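Similar to yteR (Bacilus subtilis) (Clostridium acetobutylicum, PDB 4WU0) probably hydrolyses unsaturated rhamnogalacturonan fragments derived from pectin, as a glycoside hydrolase of family 105. Local coordinates at residues 211-216 with 225-230; 316-321 with 337-342; 29-34 with 48-53. All blocks are in the same frame, centred on the assembly; numbering follows the deposited sequence.

Contact 1. Residues 211-216 with 225-230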
loop_
_atom_site.group_PDB
_atom_site.type_symbol
_atom_site.label_atom_id
_atom_site.label_comp_id
_atom_site.label_asym_id
_atom_site.label_seq_id
_atom_site.Cartn_x
_atom_site.Cartn_y
_atom_site.Cartn_z
ATOM N N ASP A 211 7.879 1.384 5.106
ATOM C CA ASP A 211 8.744 1.390 3.944
ATOM C C ASP A 211 9.501 2.720 3.798
ATOM O O ASP A 211 10.621 2.752 3.260
ATOM C CB ASP A 211 7.943 1.129 2.683
ATOM C CG ASP A 211 7.341 -0.273 2.620
ATOM O OD1 ASP A 211 7.711 -1.154 3.440
ATOM O OD2 ASP A 211 6.521 -0.506 1.689
ATOM N N THR A 212 8.897 3.816 4.253
ATOM C CA THR A 212 9.563 5.113 4.175
ATOM C C THR A 212 10.629 5.266 5.266
ATOM O O THR A 212 11.757 5.697 5.007
ATOM C CB THR A 212 8.544 6.260 4.259
ATOM O OG1 THR A 212 7.744 6.245 3.075
ATOM C CG2 THR A 212 9.224 7.617 4.371
ATOM N N ILE A 213 10.290 4.864 6.486
ATOM C CA ILE A 213 11.231 5.003 7.577
ATOM C C ILE A 213 12.483 4.210 7.232
ATOM O O ILE A 213 13.598 4.643 7.531
ATOM C CB ILE A 213 10.636 4.500 8.917
ATOM C CG1 ILE A 213 9.438 5.345 9.330
ATOM C CG2 ILE A 213 11.688 4.534 10.030
ATOM C CD1 ILE A 213 8.536 4.672 10.369
ATOM N N GLU A 214 12.291 3.047 6.603
ATOM C CA GLU A 214 13.398 2.158 6.261
ATOM C C GLU A 214 14.477 2.845 5.420
ATOM O O GLU A 214 15.663 2.559 5.583
ATOM C CB GLU A 214 12.868 0.892 5.556
ATOM C CG GLU A 214 13.943 -0.138 5.242
ATOM C CD GLU A 214 13.409 -1.368 4.510
ATOM O OE1 GLU A 214 12.457 -1.236 3.702
ATOM O OE2 GLU A 214 13.959 -2.469 4.737
ATOM N N VAL A 215 14.072 3.745 4.516
ATOM C CA VAL A 215 15.034 4.411 3.639
ATOM C C VAL A 215 15.484 5.793 4.125
ATOM O O VAL A 215 16.359 6.405 3.513
ATOM C CB VAL A 215 14.538 4.496 2.170
ATOM C CG1 VAL A 215 14.368 3.098 1.588
ATOM C CG2 VAL A 215 13.262 5.315 2.068
ATOM N N LEU A 216 14.920 6.279 5.236
ATOM C CA LEU A 216 15.380 7.546 5.810
ATOM C C LEU A 216 16.796 7.482 6.380
ATOM O O LEU A 216 17.202 6.479 6.943
ATOM C CB LEU A 216 14.448 8.017 6.928
ATOM C CG LEU A 216 13.045 8.503 6.582
ATOM C CD1 LEU A 216 12.335 8.915 7.867
ATOM C CD2 LEU A 216 13.101 9.669 5.580
ATOM N N ALA A 225 9.522 10.960 14.721
ATOM C CA ALA A 225 8.115 11.300 14.577
ATOM C C ALA A 225 7.352 10.245 13.774
ATOM O O ALA A 225 6.245 9.849 14.145
ATOM C CB ALA A 225 7.962 12.679 13.938
ATOM N N LEU A 226 7.916 9.802 12.658
ATOM C CA LEU A 226 7.236 8.799 11.846
ATOM C C LEU A 226 7.155 7.462 12.580
ATOM O O LEU A 226 6.154 6.760 12.486
ATOM C CB LEU A 226 7.877 8.644 10.466
ATOM C CG LEU A 226 7.322 9.548 9.365
ATOM C CD1 LEU A 226 7.589 11.006 9.661
ATOM C CD2 LEU A 226 7.906 9.159 7.995
ATOM N N ILE A 227 8.194 7.117 13.341
ATOM C CA ILE A 227 8.164 5.899 14.130
ATOM C C ILE A 227 7.057 5.971 15.186
ATOM O O ILE A 227 6.319 5.002 15.389
ATOM C CB ILE A 227 9.554 5.610 14.745
ATOM C CG1 ILE A 227 10.524 5.211 13.631
ATOM C CG2 ILE A 227 9.502 4.502 15.807
ATOM C CD1 ILE A 227 11.992 5.184 14.039
ATOM N N LYS A 228 6.918 7.126 15.829
ATOM C CA LYS A 228 5.853 7.312 16.806
ATOM C C LYS A 228 4.473 7.160 16.160
ATOM O O LYS A 228 3.590 6.504 16.718
ATOM C CB LYS A 228 5.987 8.679 17.498
ATOM C CG LYS A 228 4.881 8.962 18.484
ATOM C CD LYS A 228 5.046 10.358 19.073
ATOM C CE LYS A 228 4.187 10.571 20.298
ATOM N NZ LYS A 228 4.373 11.965 20.827
ATOM N N ILE A 229 4.277 7.777 14.997
ATOM C CA ILE A 229 3.016 7.652 14.285
ATOM C C ILE A 229 2.730 6.186 13.981
ATOM O O ILE A 229 1.614 5.715 14.152
ATOM C CB ILE A 229 3.046 8.469 12.953
ATOM C CG1 ILE A 229 3.089 9.964 13.264
ATOM C CG2 ILE A 229 1.848 8.133 12.050
ATOM C CD1 ILE A 229 3.348 10.837 12.050
ATOM N N LEU A 230 3.743 5.448 13.532
ATOM C CA LEU A 230 3.543 4.028 13.260
ATOM C C LEU A 230 3.126 3.258 14.523
ATOM O O LEU A 230 2.195 2.429 14.495
ATOM C CB LEU A 230 4.800 3.415 12.640
ATOM C CG LEU A 230 4.733 1.907 12.369
ATOM C CD1 LEU A 230 3.621 1.534 11.417
ATOM C CD2 LEU A 230 6.058 1.413 11.798
#
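An antiparallel helical hairpin holds this contact: the C-terminal end of helix 199-215 packs against the start of helix 223-240. The axes of the two short segments run at 153° and come within 10.2 Å. Ile213 contributes the largest share, and its CB points toward the partner helix. Its CG1 lies 3.8 Å from CB of Leu226, and the two side chains slide past each other in opposite directions. CD1 of Ile213 reaches on to the backbone O of Leu226, at 3.8 Å. The other branch, CG2, stands anti to the backbone N and meets CG1 of Ile227 at 3.8 Å, the two chains crossing at about a right angle. Hairpins of this kind build the (alpha/alpha)6 barrel expected for a family 105 hydrolase. CD2 of Leu226 is 4.2 Å from CG2 of Thr212. It is 4.4 Å from CD1 of Leu216, at the end of the same segment. Thr212 meets Leu226 through its methyl; its OG1 is hydrogen-bonded away from the contact, to Ala208 O and Thr137 OG1. Leu230 CD2 approaches Ile213 CD1 one turn further on, at 4.3 Å. Phe152 and Thr156 of helix 152-166 touch Leu216, and Tyr282 touches both Ile213 and Ile227.

Contact 2. Residues 316-321 with 337-342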
loop_
_atom_site.group_PDB
_atom_site.type_symbol
_atom_site.label_atom_id
_atom_site.label_comp_id
_atom_site.label_asym_id
_atom_site.label_seq_id
_atom_site.Cartn_x
_atom_site.Cartn_y
_atom_site.Cartn_z
ATOM N N ILE A 316 -11.086 -10.246 -0.813
ATOM C CA ILE A 316 -10.388 -8.993 -1.069
ATOM C C ILE A 316 -11.373 -7.952 -1.598
ATOM O O ILE A 316 -12.094 -8.194 -2.543
ATOM C CB ILE A 316 -9.272 -9.200 -2.101
ATOM C CG1 ILE A 316 -8.298 -10.303 -1.657
ATOM C CG2 ILE A 316 -8.575 -7.892 -2.383
ATOM C CD1 ILE A 316 -7.534 -10.883 -2.812
ATOM N N CYS A 317 -11.391 -6.779 -0.985
ATOM C CA CYS A 317 -12.233 -5.703 -1.511
ATOM C C CYS A 317 -11.650 -5.266 -2.848
ATOM O O CYS A 317 -10.514 -4.824 -2.896
ATOM C CB CYS A 317 -12.250 -4.520 -0.545
ATOM S SG CYS A 317 -13.162 -3.107 -1.258
ATOM N N TYR A 318 -12.404 -5.362 -3.930
ATOM C CA TYR A 318 -11.828 -5.103 -5.244
ATOM C C TYR A 318 -11.359 -3.639 -5.411
ATOM O O TYR A 318 -10.292 -3.375 -5.988
ATOM C CB TYR A 318 -12.807 -5.490 -6.354
ATOM C CG TYR A 318 -12.328 -5.134 -7.743
ATOM C CD1 TYR A 318 -11.143 -5.664 -8.258
ATOM C CD2 TYR A 318 -13.041 -4.247 -8.531
ATOM C CE1 TYR A 318 -10.706 -5.318 -9.520
ATOM C CE2 TYR A 318 -12.613 -3.908 -9.792
ATOM C CZ TYR A 318 -11.445 -4.444 -10.280
ATOM O OH TYR A 318 -11.017 -4.093 -11.547
ATOM N N VAL A 319 -12.187 -2.711 -4.951
ATOM C CA VAL A 319 -11.968 -1.282 -5.150
ATOM C C VAL A 319 -12.835 -0.516 -4.161
ATOM O O VAL A 319 -13.938 -0.931 -3.832
ATOM C CB VAL A 319 -12.307 -0.843 -6.604
ATOM C CG1 VAL A 319 -13.794 -1.053 -6.915
ATOM C CG2 VAL A 319 -11.905 0.614 -6.853
ATOM N N ALA A 320 -12.316 0.590 -3.666
ATOM C CA ALA A 320 -13.122 1.571 -2.948
ATOM C C ALA A 320 -12.480 2.932 -3.148
ATOM O O ALA A 320 -11.264 3.038 -3.365
ATOM C CB ALA A 320 -13.207 1.262 -1.484
ATOM N N GLY A 321 -13.312 3.961 -3.085
ATOM C CA GLY A 321 -12.864 5.330 -3.172
ATOM C C GLY A 321 -13.994 6.272 -2.815
ATOM O O GLY A 321 -15.069 5.834 -2.415
ATOM N N SER A 337 -20.837 -2.144 -0.303
ATOM C CA SER A 337 -21.377 -2.341 -1.651
ATOM C C SER A 337 -20.335 -2.786 -2.677
ATOM O O SER A 337 -20.698 -3.302 -3.751
ATOM C CB SER A 337 -22.050 -1.065 -2.176
ATOM O OG SER A 337 -21.069 -0.126 -2.613
ATOM N N GLU A 338 -19.054 -2.573 -2.390
ATOM C CA GLU A 338 -18.035 -2.844 -3.404
ATOM C C GLU A 338 -17.748 -4.349 -3.486
ATOM O O GLU A 338 -17.976 -5.083 -2.522
ATOM C CB GLU A 338 -16.753 -2.047 -3.136
ATOM C CG GLU A 338 -16.884 -0.510 -3.296
ATOM C CD GLU A 338 -16.914 -0.035 -4.742
ATOM O OE1 GLU A 338 -17.243 -0.833 -5.647
ATOM O OE2 GLU A 338 -16.629 1.165 -4.987
ATOM N N PRO A 339 -17.267 -4.821 -4.648
ATOM C CA PRO A 339 -17.086 -6.277 -4.811
ATOM C C PRO A 339 -16.059 -6.884 -3.862
ATOM O O PRO A 339 -15.062 -6.234 -3.529
ATOM C CB PRO A 339 -16.565 -6.419 -6.243
ATOM C CG PRO A 339 -17.072 -5.166 -6.941
ATOM C CD PRO A 339 -17.055 -4.088 -5.911
ATOM N N ILE A 340 -16.302 -8.134 -3.482
ATOM C CA ILE A 340 -15.339 -8.947 -2.744
ATOM C C ILE A 340 -14.879 -10.017 -3.724
ATOM O O ILE A 340 -15.699 -10.791 -4.240
ATOM C CB ILE A 340 -15.975 -9.601 -1.518
ATOM C CG1 ILE A 340 -16.557 -8.540 -0.581
ATOM C CG2 ILE A 340 -14.955 -10.458 -0.793
ATOM C CD1 ILE A 340 -17.438 -9.136 0.519
ATOM N N VAL A 341 -13.572 -10.082 -3.955
ATOM C CA VAL A 341 -13.027 -10.979 -4.958
ATOM C C VAL A 341 -11.857 -11.806 -4.467
ATOM O O VAL A 341 -11.280 -11.530 -3.410
ATOM C CB VAL A 341 -12.613 -10.185 -6.222
ATOM C CG1 VAL A 341 -13.822 -9.494 -6.841
ATOM C CG2 VAL A 341 -11.561 -9.158 -5.913
ATOM N N SER A 342 -11.516 -12.822 -5.263
ATOM C CA SER A 342 -10.329 -13.634 -5.025
ATOM C C SER A 342 -9.210 -13.301 -6.028
ATOM O O SER A 342 -9.469 -12.826 -7.142
ATOM C CB SER A 342 -10.680 -15.105 -5.109
ATOM O OG SER A 342 -11.092 -15.440 -6.432
#
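Glu338 bends sharply at chi2 (-76°), with CG beside its own backbone N, and this folds the side chain against Val319. CB, CG and CD all lie close to the backbone O of Val319, CG at only 3.0 Å. That oxygen is buried by the contact and has no hydrogen-bonding partner in the model. Val319 turns its CG1 into the crowded position between N and the carbonyl carbon, chi1 63°, where it meets OE1 of Glu338 at 3.7 Å. The carboxylate is fixed from outside, since Tyr334 OH hydrogen-bonds to OE2 and also takes the N-H of Gly321. Tyr318 has CG anti to the backbone N. Its CB packs on CB of Pro339 and on CG2 of Val341, while the ring leads away and makes a cation-pi interaction with Lys346.

Backbone bonds join the strands in antiparallel register. Ile316 and Val341 form a hydrogen-bonded pair. Ile316 N donates to Val341 O at 2.9 Å. Val341 N donates to Ile316 O at 2.8 Å. Both donors lie in the carbonyl plane. Cys317 and Ile340 are the non-hydrogen-bonded pair that follows. One bond continues past the paired strands: Tyr318 N to Pro339 O, 2.8 Å and nearly straight at 172°, but with the donor above the carbonyl plane. Ile340 CA adds a CA-H...O contact to Ile316 O, 3.3 Å.

Strand 340-341 is an outermost strand of a three-stranded antiparallel sheet within this chain, and strand 311-317 is the middle one. The chain between them includes helix 332-337. Ile316 packs on Ala264 and Ser265 of helix 264-279, and Arg200 of helix 199-215 hydrogen-bonds to the Cys317 carbonyl.

Contact 3. Residues 29-34 with 48-53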
loop_
_atom_site.group_PDB
_atom_site.type_symbol
_atom_site.label_atom_id
_atom_site.label_comp_id
_atom_site.label_asym_id
_atom_site.label_seq_id
_atom_site.Cartn_x
_atom_site.Cartn_y
_atom_site.Cartn_z
ATOM N N LEU A 29 2.859 -3.494 -7.061
ATOM C CA LEU A 29 2.805 -4.010 -5.693
ATOM C C LEU A 29 2.977 -5.546 -5.656
ATOM O O LEU A 29 3.725 -6.089 -4.836
ATOM C CB LEU A 29 1.478 -3.618 -5.060
ATOM C CG LEU A 29 1.070 -4.210 -3.721
ATOM C CD1 LEU A 29 2.046 -3.896 -2.602
ATOM C CD2 LEU A 29 -0.317 -3.693 -3.368
ATOM N N THR A 30 2.278 -6.233 -6.549
ATOM C CA THR A 30 2.355 -7.684 -6.627
ATOM C C THR A 30 3.752 -8.095 -7.087
ATOM O O THR A 30 4.338 -9.044 -6.565
ATOM C CB THR A 30 1.260 -8.231 -7.552
ATOM O OG1 THR A 30 -0.019 -7.974 -6.961
ATOM C CG2 THR A 30 1.404 -9.726 -7.774
ATOM N N LEU A 31 4.304 -7.372 -8.060
ATOM C CA LEU A 31 5.643 -7.661 -8.501
ATOM C C LEU A 31 6.693 -7.412 -7.408
ATOM O O LEU A 31 7.706 -8.128 -7.343
ATOM C CB LEU A 31 5.996 -6.859 -9.764
ATOM C CG LEU A 31 5.182 -7.217 -11.004
ATOM C CD1 LEU A 31 5.613 -6.335 -12.174
ATOM C CD2 LEU A 31 5.324 -8.687 -11.381
ATOM N N ASP A 32 6.461 -6.398 -6.570
ATOM C CA ASP A 32 7.343 -6.112 -5.440
ATOM C C ASP A 32 7.364 -7.330 -4.488
ATOM O O ASP A 32 8.390 -7.648 -3.900
ATOM C CB ASP A 32 6.867 -4.851 -4.684
ATOM C CG ASP A 32 7.132 -3.526 -5.443
ATOM O OD1 ASP A 32 8.063 -3.480 -6.266
ATOM O OD2 ASP A 32 6.431 -2.500 -5.197
ATOM N N GLY A 33 6.219 -7.991 -4.321
ATOM C CA GLY A 33 6.164 -9.218 -3.544
ATOM C C GLY A 33 6.923 -10.350 -4.219
ATOM O O GLY A 33 7.661 -11.100 -3.580
ATOM N N ILE A 34 6.748 -10.487 -5.523
ATOM C CA ILE A 34 7.454 -11.525 -6.271
ATOM C C ILE A 34 8.971 -11.276 -6.226
ATOM O O ILE A 34 9.770 -12.203 -6.212
ATOM C CB ILE A 34 6.899 -11.659 -7.707
ATOM C CG1 ILE A 34 5.457 -12.188 -7.632
ATOM C CG2 ILE A 34 7.767 -12.611 -8.532
ATOM C CD1 ILE A 34 4.725 -12.221 -8.948
ATOM N N ASP A 48 12.514 -13.183 -14.182
ATOM C CA ASP A 48 12.048 -13.197 -15.564
ATOM C C ASP A 48 10.566 -12.853 -15.677
ATOM O O ASP A 48 10.171 -12.142 -16.593
ATOM C CB ASP A 48 12.324 -14.552 -16.215
ATOM C CG ASP A 48 13.795 -14.789 -16.468
ATOM O OD1 ASP A 48 14.556 -13.801 -16.550
ATOM O OD2 ASP A 48 14.184 -15.970 -16.597
ATOM N N PHE A 49 9.754 -13.334 -14.733
ATOM C CA PHE A 49 8.341 -12.994 -14.694
ATOM C C PHE A 49 8.124 -11.505 -14.497
ATOM O O PHE A 49 7.269 -10.903 -15.130
ATOM C CB PHE A 49 7.616 -13.758 -13.584
ATOM C CG PHE A 49 6.142 -13.483 -13.528
ATOM C CD1 PHE A 49 5.295 -14.030 -14.470
ATOM C CD2 PHE A 49 5.613 -12.673 -12.540
ATOM C CE1 PHE A 49 3.939 -13.787 -14.429
ATOM C CE2 PHE A 49 4.241 -12.433 -12.482
ATOM C CZ PHE A 49 3.413 -12.989 -13.453
ATOM N N ILE A 50 8.910 -10.919 -13.610
ATOM C CA ILE A 50 8.823 -9.482 -13.361
ATOM C C ILE A 50 9.194 -8.700 -14.612
ATOM O O ILE A 50 8.480 -7.788 -15.009
ATOM C CB ILE A 50 9.713 -9.087 -12.182
ATOM C CG1 ILE A 50 9.188 -9.736 -10.907
ATOM C CG2 ILE A 50 9.718 -7.574 -11.998
ATOM C CD1 ILE A 50 10.172 -9.666 -9.761
ATOM N N ILE A 51 10.284 -9.095 -15.253
ATOM C CA ILE A 51 10.740 -8.418 -16.449
ATOM C C ILE A 51 9.676 -8.484 -17.538
ATOM O O ILE A 51 9.336 -7.464 -18.157
ATOM C CB ILE A 51 12.068 -9.030 -16.936
ATOM C CG1 ILE A 51 13.195 -8.693 -15.945
ATOM C CG2 ILE A 51 12.420 -8.549 -18.338
ATOM C CD1 ILE A 51 14.510 -9.461 -16.190
ATOM N N LYS A 52 9.150 -9.687 -17.772
ATOM C CA LYS A 52 8.184 -9.905 -18.840
ATOM C C LYS A 52 6.920 -9.092 -18.598
ATOM O O LYS A 52 6.377 -8.500 -19.533
ATOM C CB LYS A 52 7.851 -11.397 -18.972
ATOM C CG LYS A 52 6.549 -11.698 -19.716
ATOM C CD LYS A 52 6.272 -13.194 -19.798
ATOM C CE LYS A 52 5.917 -13.804 -18.446
ATOM N NZ LYS A 52 4.519 -13.490 -18.056
ATOM N N THR A 53 6.468 -9.039 -17.344
ATOM C CA THR A 53 5.278 -8.259 -16.998
ATOM C C THR A 53 5.524 -6.763 -17.309
ATOM O O THR A 53 4.703 -6.096 -17.959
ATOM C CB THR A 53 4.907 -8.453 -15.515
ATOM O OG1 THR A 53 4.607 -9.838 -15.281
ATOM C CG2 THR A 53 3.692 -7.590 -15.126
#
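The Phe49 ring has the hydroxyl of Thr53 on one face, with OG1 3.8 Å above the plane and over its centre. Two apolar side chains from helix 25-41 close on the CD2-CE2 side of the ring. Ile34 brings CD1 to 3.6 Å from CE2 of Phe49, and Leu31 brings CD2 to 4.1 Å from the same atom. Both cross Phe49 at about a right angle. Phe49 has CG anti to its backbone N (chi1 -178°), which directs the ring toward helix 25-41.

The two methyls of Leu31 meet different residues. Its CD1 meets CG2 of Thr53 tip to tip, at 3.7 Å, and its CD2 also lies 4.0 Å from CG1 of Ile50. Ile50 lies alongside Leu31 and Ile34 and runs the opposite way to each, and its CD1 ends 3.8 Å from the backbone O of Leu31. The segment axes approach to 10.0 Å, at 158°. Helices 25-41 and 44-54 form an antiparallel hairpin, consistent with an (alpha/alpha)6 barrel. Leu352 of helix 345-360 touches Ile34, and Leu19 lies against Phe49 and Thr53.

No hydrogen bond crosses between the segments. Thr53 OG1 instead donates to Phe49 O at 2.9 Å, from above the carbonyl plane; this oxygen also accepts the N-H of Thr53. The threonine hydroxyl is thus satisfied within its own helix, and its rotation leaves the methyl for Leu31, so the interface is held by apolar contact.

From the N terminus, contact 3 comes first and closes the short connection between helices 25-41 and 44-54. Contact 1 follows much later and closes the turn from helix 199-215 to helix 223-240. Contact 2 is last, joining strand 311-317 to strand 340-341 across a segment that includes helix 332-337. The three are in series: none nests in another and none crosses. Contacts 1 and 3 each tie a neighbouring pair of helices in the helical body, and their nearest atoms are about 7 Å apart. Contact 2 ties the small sheet, on the opposite side of the chain's centre from contact 1, with centres 29 Å apart.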